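PDB 3RMG: octaprenyl-diphosphate synthase from Bacteroides thetaiotaomicron, which probably acts as a magnesium-dependent prenyltransferase of the FPP/GGPP synthase family, building isoprenoid diphosphate chains. Local coordinates for residues A[15-20]-A[54-59]; A[125-128]-A[134-137]; A[184-189]-A[194-199]. All coordinates share one frame; numbering follows the deposited sequence.

Contact 1 of 3, residues A[15-20]-A[54-59]; sequences AELEDF and LVLLVA
Leu56 lays its CD1 methyl against the turn of helix 14-23 where Glu16 passes into Leu17. It accounts for most of this small interface, about 141 Å² with both sides summed. Leu56 CD1 sits 3.8 Å from Leu17 N. Glu16 C is also close to it. The methyl therefore rests on peptide atoms as well as on side chain. The same methyl meets the Leu17 branch: Leu17 CD2 lies 3.8 Å from Leu56 CD1, and the two side chains cross obliquely. Leu56 reaches this far because its CG stands beside the backbone N (chi1 -55°) and CD1 is anti to CA (chi2 177°), which extends this branch. Leu17 starts out pointing along the interface, but its branched end bends in to meet the methyl.

Glu16 plays a different part. Its aliphatic stem faces Leu56, with Glu16 CG 4.4 Å from Leu56 CD1. The carboxylate then turns off, and OE1 forms a long, weak ion pair with Arg60, one turn further along helix 50-62. No hydrogen bond joins the two segments. Their closest CA atoms, those of Glu16 and Leu56, are 7.4 Å apart, so one leucine bridges the gap between the backbones. This is helix-helix packing within the all-alpha isoprenoid synthase fold.

Leu56 also packs on Ile13, just before helix 14-23. Other residues of helix 50-62 meet other helices: Leu54 and Leu57 touch helix 309-323, and Val55 and Val58 touch helix 174-188. Phe20 packs on Ala73 and Val74, so helix 14-23 touches both helix 50-62 and helix 67-90.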
loop_
_atom_site.group_PDB
_atom_site.type_symbol
_atom_site.label_atom_id
_atom_site.label_comp_id
_atom_site.label_asym_id
_atom_site.label_seq_id
_atom_site.Cartn_x
_atom_site.Cartn_y
_atom_site.Cartn_z
ATOM N N ALA A 15 12.161 28.461 4.905
ATOM C CA ALA A 15 11.927 27.940 6.253
ATOM C C ALA A 15 10.996 26.742 6.224
ATOM O O ALA A 15 11.220 25.749 6.924
ATOM C CB ALA A 15 11.365 29.047 7.200
ATOM N N GLU A 16 9.946 26.836 5.410
ATOM C CA GLU A 16 8.980 25.745 5.300
ATOM C C GLU A 16 9.563 24.566 4.521
ATOM O O GLU A 16 9.202 23.417 4.763
ATOM C CB GLU A 16 7.637 26.222 4.734
ATOM C CG GLU A 16 7.742 27.301 3.699
ATOM C CD GLU A 16 7.842 28.700 4.295
ATOM O OE1 GLU A 16 6.808 29.256 4.757
ATOM O OE2 GLU A 16 8.962 29.253 4.264
ATOM N N LEU A 17 10.499 24.845 3.624
ATOM C CA LEU A 17 11.274 23.786 3.006
ATOM C C LEU A 17 12.065 22.979 4.031
ATOM O O LEU A 17 12.244 21.767 3.883
ATOM C CB LEU A 17 12.238 24.347 1.975
ATOM C CG LEU A 17 11.760 24.217 0.536
ATOM C CD1 LEU A 17 12.763 24.865 -0.395
ATOM C CD2 LEU A 17 11.529 22.747 0.176
ATOM N N GLU A 18 12.554 23.649 5.063
ATOM C CA GLU A 18 13.323 22.954 6.075
ATOM C C GLU A 18 12.370 22.134 6.913
ATOM O O GLU A 18 12.665 20.994 7.268
ATOM C CB GLU A 18 14.108 23.939 6.949
ATOM C CG GLU A 18 15.399 24.440 6.291
ATOM C CD GLU A 18 16.018 25.626 7.017
ATOM O OE1 GLU A 18 16.830 26.342 6.391
ATOM O OE2 GLU A 18 15.690 25.847 8.206
ATOM N N ASP A 19 11.219 22.718 7.229
ATOM C CA ASP A 19 10.223 22.011 8.014
ATOM C C ASP A 19 9.733 20.784 7.256
ATOM O O ASP A 19 9.458 19.752 7.851
ATOM C CB ASP A 19 9.053 22.928 8.342
ATOM C CG ASP A 19 9.459 24.079 9.236
ATOM O OD1 ASP A 19 10.591 24.035 9.749
ATOM O OD2 ASP A 19 8.652 25.015 9.431
ATOM N N PHE A 20 9.615 20.893 5.939
ATOM C CA PHE A 20 9.154 19.752 5.179
ATOM C C PHE A 20 10.188 18.636 5.165
ATOM O O PHE A 20 9.832 17.454 5.162
ATOM C CB PHE A 20 8.863 20.104 3.728
ATOM C CG PHE A 20 8.940 18.919 2.832
ATOM C CD1 PHE A 20 7.831 18.097 2.651
ATOM C CD2 PHE A 20 10.140 18.571 2.226
ATOM C CE1 PHE A 20 7.904 16.968 1.837
ATOM C CE2 PHE A 20 10.234 17.442 1.412
ATOM C CZ PHE A 20 9.115 16.635 1.218
ATOM N N LEU A 54 6.473 22.722 -5.201
ATOM C CA LEU A 54 5.172 23.089 -5.741
ATOM C C LEU A 54 4.107 23.213 -4.631
ATOM O O LEU A 54 3.325 24.161 -4.613
ATOM C CB LEU A 54 4.715 22.074 -6.787
ATOM C CG LEU A 54 3.463 22.445 -7.570
ATOM C CD1 LEU A 54 3.671 23.811 -8.209
ATOM C CD2 LEU A 54 3.131 21.395 -8.625
ATOM N N VAL A 55 4.059 22.243 -3.724
ATOM C CA VAL A 55 3.058 22.268 -2.669
ATOM C C VAL A 55 3.192 23.552 -1.852
ATOM O O VAL A 55 2.201 24.222 -1.568
ATOM C CB VAL A 55 3.202 21.059 -1.714
ATOM C CG1 VAL A 55 2.226 21.205 -0.533
ATOM C CG2 VAL A 55 2.983 19.733 -2.468
ATOM N N LEU A 56 4.428 23.890 -1.488
ATOM C CA LEU A 56 4.691 25.065 -0.674
ATOM C C LEU A 56 4.346 26.344 -1.421
ATOM O O LEU A 56 3.642 27.207 -0.875
ATOM C CB LEU A 56 6.144 25.083 -0.173
ATOM C CG LEU A 56 6.524 23.807 0.591
ATOM C CD1 LEU A 56 7.964 23.808 1.013
ATOM C CD2 LEU A 56 5.618 23.615 1.797
ATOM N N LEU A 57 4.818 26.481 -2.661
ATOM C CA LEU A 57 4.514 27.709 -3.408
ATOM C C LEU A 57 3.007 27.918 -3.577
ATOM O O LEU A 57 2.507 29.022 -3.343
ATOM C CB LEU A 57 5.239 27.775 -4.755
ATOM C CG LEU A 57 6.771 27.889 -4.756
ATOM C CD1 LEU A 57 7.311 27.718 -6.129
ATOM C CD2 LEU A 57 7.255 29.208 -4.172
ATOM N N VAL A 58 2.275 26.874 -3.974
ATOM C CA VAL A 58 0.815 27.013 -4.194
ATOM C C VAL A 58 0.097 27.450 -2.921
ATOM O O VAL A 58 -0.793 28.289 -2.962
ATOM C CB VAL A 58 0.166 25.693 -4.730
ATOM C CG1 VAL A 58 -1.378 25.723 -4.594
ATOM C CG2 VAL A 58 0.547 25.481 -6.147
ATOM N N ALA A 59 0.472 26.871 -1.788
ATOM C CA ALA A 59 -0.168 27.237 -0.523
ATOM C C ALA A 59 0.091 28.705 -0.214
ATOM O O ALA A 59 -0.808 29.436 0.237
ATOM C CB ALA A 59 0.315 26.341 0.625
#

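Contact 2 of 3, residues A[125-128]-A[134-137]; sequences HAEQ and IIRL
Ile135 pushes its long branch against Ala126 and Glu127 in the C-terminal part of helix 102-128. The tight part of the contact is here, and it is made against backbone. Ile135 CG1 lies 3.4 Å from Ala126 O, with Ala126 C little further off. Beyond it, Ile135 CD1 reaches over the next residue and stops 3.7 Å from Glu127 CA. The torsions explain the reach. CG1 stands beside the backbone N (chi1 -65°), and CD1 is anti to CA (chi2 173°), so the branch is extended. The backbones are correspondingly near: the CA atoms of Ala126 and Ile135 are 5.3 Å apart. The small Ala126 is consistent with so near an approach in this helical hairpin, whose helices 102-128 and 132-154 are joined by a short turn.

The side-chain contacts are looser. Ala126 CB points toward Ile135 but stays 4.5 Å from Ile135 CG1. Glu127 CB, on a bond directed away, is 4.3 Å from Ile135 CD1. The CB bond of Gln128 points away, and the residue is exposed on this loose side. Glu127 is buried instead, and the second subunit packs against it. Its OE2 forms a salt bridge with Arg136 NE of the second subunit. The pairing is reciprocal: Arg136 NH1 bridges to Glu127 OE2 of the second subunit.

No hydrogen bond joins the two segments. The Ala126 carbonyl oxygen pressed by Ile135 is also hydrogen-bonded to Thr129 OG1 in the turn. The chemistry implies a division of labour: hydrocarbon against backbone closes the hairpin, while the charges of Glu127 and Arg136 are spent across the dimer interface, probably helping to hold the subunits together.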
loop_
_atom_site.group_PDB
_atom_site.type_symbol
_atom_site.label_atom_id
_atom_site.label_comp_id
_atom_site.label_asym_id
_atom_site.label_seq_id
_atom_site.Cartn_x
_atom_site.Cartn_y
_atom_site.Cartn_z
ATOM N N HIS A 125 0.416 10.220 7.222
ATOM C CA HIS A 125 0.609 11.657 7.032
ATOM C C HIS A 125 -0.666 12.318 6.508
ATOM O O HIS A 125 -1.069 13.378 6.980
ATOM C CB HIS A 125 1.821 11.933 6.158
ATOM C CG HIS A 125 3.124 11.788 6.887
ATOM N ND1 HIS A 125 3.596 12.742 7.767
ATOM C CD2 HIS A 125 4.050 10.799 6.874
ATOM C CE1 HIS A 125 4.762 12.352 8.251
ATOM N NE2 HIS A 125 5.059 11.175 7.726
ATOM N N ALA A 126 -1.340 11.680 5.561
ATOM C CA ALA A 126 -2.579 12.268 5.073
ATOM C C ALA A 126 -3.560 12.492 6.227
ATOM O O ALA A 126 -4.234 13.517 6.300
ATOM C CB ALA A 126 -3.192 11.396 3.990
ATOM N N GLU A 127 -3.635 11.532 7.140
ATOM C CA GLU A 127 -4.567 11.637 8.258
ATOM C C GLU A 127 -4.112 12.736 9.224
ATOM O O GLU A 127 -4.905 13.582 9.666
ATOM C CB GLU A 127 -4.704 10.278 8.946
ATOM C CG GLU A 127 -5.685 10.260 10.097
ATOM C CD GLU A 127 -5.072 10.835 11.358
ATOM O OE1 GLU A 127 -3.854 10.575 11.598
ATOM O OE2 GLU A 127 -5.811 11.538 12.087
ATOM N N GLN A 128 -2.818 12.763 9.509
ATOM C CA GLN A 128 -2.246 13.866 10.294
ATOM C C GLN A 128 -2.502 15.282 9.747
ATOM O O GLN A 128 -2.277 16.258 10.477
ATOM C CB GLN A 128 -0.754 13.664 10.511
ATOM C CG GLN A 128 -0.398 12.462 11.380
ATOM C CD GLN A 128 1.086 12.395 11.643
ATOM O OE1 GLN A 128 1.831 11.748 10.902
ATOM N NE2 GLN A 128 1.537 13.100 12.682
ATOM N N ILE A 134 -8.339 16.014 1.912
ATOM C CA ILE A 134 -6.968 15.684 1.595
ATOM C C ILE A 134 -6.811 14.189 1.745
ATOM O O ILE A 134 -6.125 13.538 0.956
ATOM C CB ILE A 134 -5.985 16.433 2.499
ATOM C CG1 ILE A 134 -5.944 17.913 2.097
ATOM C CG2 ILE A 134 -4.633 15.797 2.411
ATOM C CD1 ILE A 134 -5.134 18.803 3.062
ATOM N N ILE A 135 -7.457 13.637 2.762
ATOM C CA ILE A 135 -7.460 12.196 2.938
ATOM C C ILE A 135 -8.136 11.537 1.733
ATOM O O ILE A 135 -7.626 10.588 1.152
ATOM C CB ILE A 135 -8.139 11.801 4.262
ATOM C CG1 ILE A 135 -7.300 12.331 5.443
ATOM C CG2 ILE A 135 -8.283 10.286 4.347
ATOM C CD1 ILE A 135 -7.923 12.155 6.812
ATOM N N ARG A 136 -9.288 12.068 1.351
ATOM C CA ARG A 136 -9.964 11.593 0.162
ATOM C C ARG A 136 -9.056 11.696 -1.066
ATOM O O ARG A 136 -8.963 10.757 -1.859
ATOM C CB ARG A 136 -11.252 12.385 -0.058
ATOM C CG ARG A 136 -12.322 11.628 -0.815
ATOM C CD ARG A 136 -13.681 11.867 -0.175
ATOM N NE ARG A 136 -13.815 13.240 0.308
ATOM C CZ ARG A 136 -14.615 13.616 1.302
ATOM N NH1 ARG A 136 -15.367 12.724 1.930
ATOM N NH2 ARG A 136 -14.667 14.889 1.670
ATOM N N LEU A 137 -8.378 12.832 -1.220
ATOM C CA LEU A 137 -7.553 13.062 -2.401
ATOM C C LEU A 137 -6.409 12.053 -2.471
ATOM O O LEU A 137 -6.136 11.464 -3.513
ATOM C CB LEU A 137 -7.024 14.506 -2.418
ATOM C CG LEU A 137 -5.876 14.866 -3.372
ATOM C CD1 LEU A 137 -5.765 16.358 -3.579
ATOM C CD2 LEU A 137 -4.563 14.339 -2.832
#

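Contact 3 of 3, residues A[184-189]-A[194-199]; sequences AAALSV and EEVAFA
Val196 fits its CG2 methyl between Ala186 and Leu187, and the side-chain contacts are apolar. Val196 CG2 lies 3.8 Å from Ala186 CB and 3.7 Å from Leu187 CD2. The Leu187 and Val196 side chains cross at about a right angle. CG2 stands beside the backbone N of Val196; CG1, anti to that N (chi1 168°), faces Leu187 more loosely. One turn on, Ala199 CB meets Ala186 CB at 4.0 Å. Ala186 thus sits against two successive turns of helix 193-217.

Alanines at the contact are consistent with close packing: the axes of segments 184-188 and 194-199 approach to 8.4 Å. They run nearly antiparallel, at 156°. This is an antiparallel helical hairpin within the all-alpha isoprenoid synthase fold, closed by a short turn. Val191 of that turn also covers Ala186.

Polar interactions stay within each arm or go to neighbours. Ser188 OG donates to the carbonyl oxygen of Ala185 (2.6 Å), approaching 30° out of the carbonyl plane, and also bonds to Thr69 OG1. Glu195 OE1 accepts a hydrogen bond from the backbone N of Gly192.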
loop_
_atom_site.group_PDB
_atom_site.type_symbol
_atom_site.label_atom_id
_atom_site.label_comp_id
_atom_site.label_asym_id
_atom_site.label_seq_id
_atom_site.Cartn_x
_atom_site.Cartn_y
_atom_site.Cartn_z
ATOM N N ALA A 184 -3.929 19.556 -3.127
ATOM C CA ALA A 184 -3.722 19.375 -1.692
ATOM C C ALA A 184 -3.148 20.640 -1.051
ATOM O O ALA A 184 -3.522 21.006 0.075
ATOM C CB ALA A 184 -2.791 18.184 -1.438
ATOM N N ALA A 185 -2.244 21.315 -1.760
ATOM C CA ALA A 185 -1.687 22.561 -1.224
ATOM C C ALA A 185 -2.807 23.550 -0.894
ATOM O O ALA A 185 -2.800 24.135 0.177
ATOM C CB ALA A 185 -0.658 23.191 -2.186
ATOM N N ALA A 186 -3.764 23.717 -1.810
ATOM C CA ALA A 186 -4.910 24.634 -1.610
ATOM C C ALA A 186 -5.888 24.183 -0.510
ATOM O O ALA A 186 -6.259 24.962 0.348
ATOM C CB ALA A 186 -5.679 24.867 -2.943
ATOM N N LEU A 187 -6.325 22.934 -0.550
ATOM C CA LEU A 187 -7.134 22.407 0.538
ATOM C C LEU A 187 -6.482 22.641 1.912
ATOM O O LEU A 187 -7.173 22.939 2.892
ATOM C CB LEU A 187 -7.397 20.917 0.341
ATOM C CG LEU A 187 -8.265 20.543 -0.861
ATOM C CD1 LEU A 187 -8.068 19.061 -1.210
ATOM C CD2 LEU A 187 -9.724 20.889 -0.629
ATOM N N SER A 188 -5.159 22.526 1.978
ATOM C CA SER A 188 -4.445 22.605 3.259
ATOM C C SER A 188 -4.519 23.978 3.911
ATOM O O SER A 188 -4.320 24.093 5.114
ATOM C CB SER A 188 -2.978 22.196 3.098
ATOM O OG SER A 188 -2.207 23.245 2.529
ATOM N N VAL A 189 -4.789 25.010 3.115
ATOM C CA VAL A 189 -4.940 26.373 3.626
ATOM C C VAL A 189 -6.403 26.782 3.537
ATOM O O VAL A 189 -6.762 27.930 3.754
ATOM C CB VAL A 189 -4.027 27.399 2.879
ATOM C CG1 VAL A 189 -2.551 27.060 3.088
ATOM C CG2 VAL A 189 -4.329 27.424 1.390
ATOM N N GLU A 194 -13.140 26.894 -6.068
ATOM C CA GLU A 194 -12.586 27.387 -7.319
ATOM C C GLU A 194 -11.064 27.526 -7.251
ATOM O O GLU A 194 -10.358 27.239 -8.220
ATOM C CB GLU A 194 -13.233 28.709 -7.736
ATOM C CG GLU A 194 -12.635 29.946 -7.085
ATOM C CD GLU A 194 -13.475 30.482 -5.942
ATOM O OE1 GLU A 194 -13.756 29.722 -4.988
ATOM O OE2 GLU A 194 -13.844 31.675 -6.001
ATOM N N GLU A 195 -10.559 27.947 -6.099
ATOM C CA GLU A 195 -9.123 28.079 -5.928
ATOM C C GLU A 195 -8.467 26.707 -5.928
ATOM O O GLU A 195 -7.421 26.500 -6.564
ATOM C CB GLU A 195 -8.812 28.871 -4.656
ATOM C CG GLU A 195 -9.342 30.308 -4.706
ATOM C CD GLU A 195 -9.800 30.829 -3.352
ATOM O OE1 GLU A 195 -10.567 30.119 -2.658
ATOM O OE2 GLU A 195 -9.405 31.960 -2.991
ATOM N N VAL A 196 -9.098 25.758 -5.241
ATOM C CA VAL A 196 -8.670 24.357 -5.261
ATOM C C VAL A 196 -8.698 23.822 -6.695
ATOM O O VAL A 196 -7.754 23.178 -7.136
ATOM C CB VAL A 196 -9.570 23.495 -4.345
ATOM C CG1 VAL A 196 -9.337 22.042 -4.580
ATOM C CG2 VAL A 196 -9.312 23.838 -2.876
ATOM N N ALA A 197 -9.768 24.121 -7.432
ATOM C CA ALA A 197 -9.867 23.706 -8.832
ATOM C C ALA A 197 -8.812 24.413 -9.680
ATOM O O ALA A 197 -8.211 23.822 -10.598
ATOM C CB ALA A 197 -11.280 23.984 -9.393
ATOM N N PHE A 198 -8.589 25.684 -9.380
ATOM C CA PHE A 198 -7.555 26.438 -10.076
ATOM C C PHE A 198 -6.166 25.826 -9.840
ATOM O O PHE A 198 -5.360 25.714 -10.767
ATOM C CB PHE A 198 -7.612 27.895 -9.636
ATOM C CG PHE A 198 -6.365 28.681 -9.920
ATOM C CD1 PHE A 198 -5.204 28.459 -9.183
ATOM C CD2 PHE A 198 -6.374 29.707 -10.864
ATOM C CE1 PHE A 198 -4.048 29.217 -9.414
ATOM C CE2 PHE A 198 -5.231 30.462 -11.097
ATOM C CZ PHE A 198 -4.062 30.213 -10.366
ATOM N N ALA A 199 -5.899 25.411 -8.605
ATOM C CA ALA A 199 -4.587 24.866 -8.245
ATOM C C ALA A 199 -4.380 23.518 -8.921
ATOM O O ALA A 199 -3.282 23.233 -9.437
ATOM C CB ALA A 199 -4.471 24.718 -6.721
#

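Overall arrangement
Contact 3 touches both of the others. The three centres form a triangle: that of contact 3 is about 14 Å from each of the other two, and those of contacts 1 and 2 are about 17 Å apart. Toward contact 1, Ala185 CB packs 3.6 Å from Val58 CG1, and Val189 meets Ala59. Toward contact 2, Ile134 CG1 lies 3.8 Å from Leu187 CB. Contacts 1 and 2 do not touch; their nearest atoms are about 8 Å apart. All three have partners on helix 67-90, which in this family leads into the first aspartate-rich, magnesium-binding motif. The residues touched, such as Thr69 and Val74, lie on the earlier part of that helix. Only contact 2 reaches the second subunit.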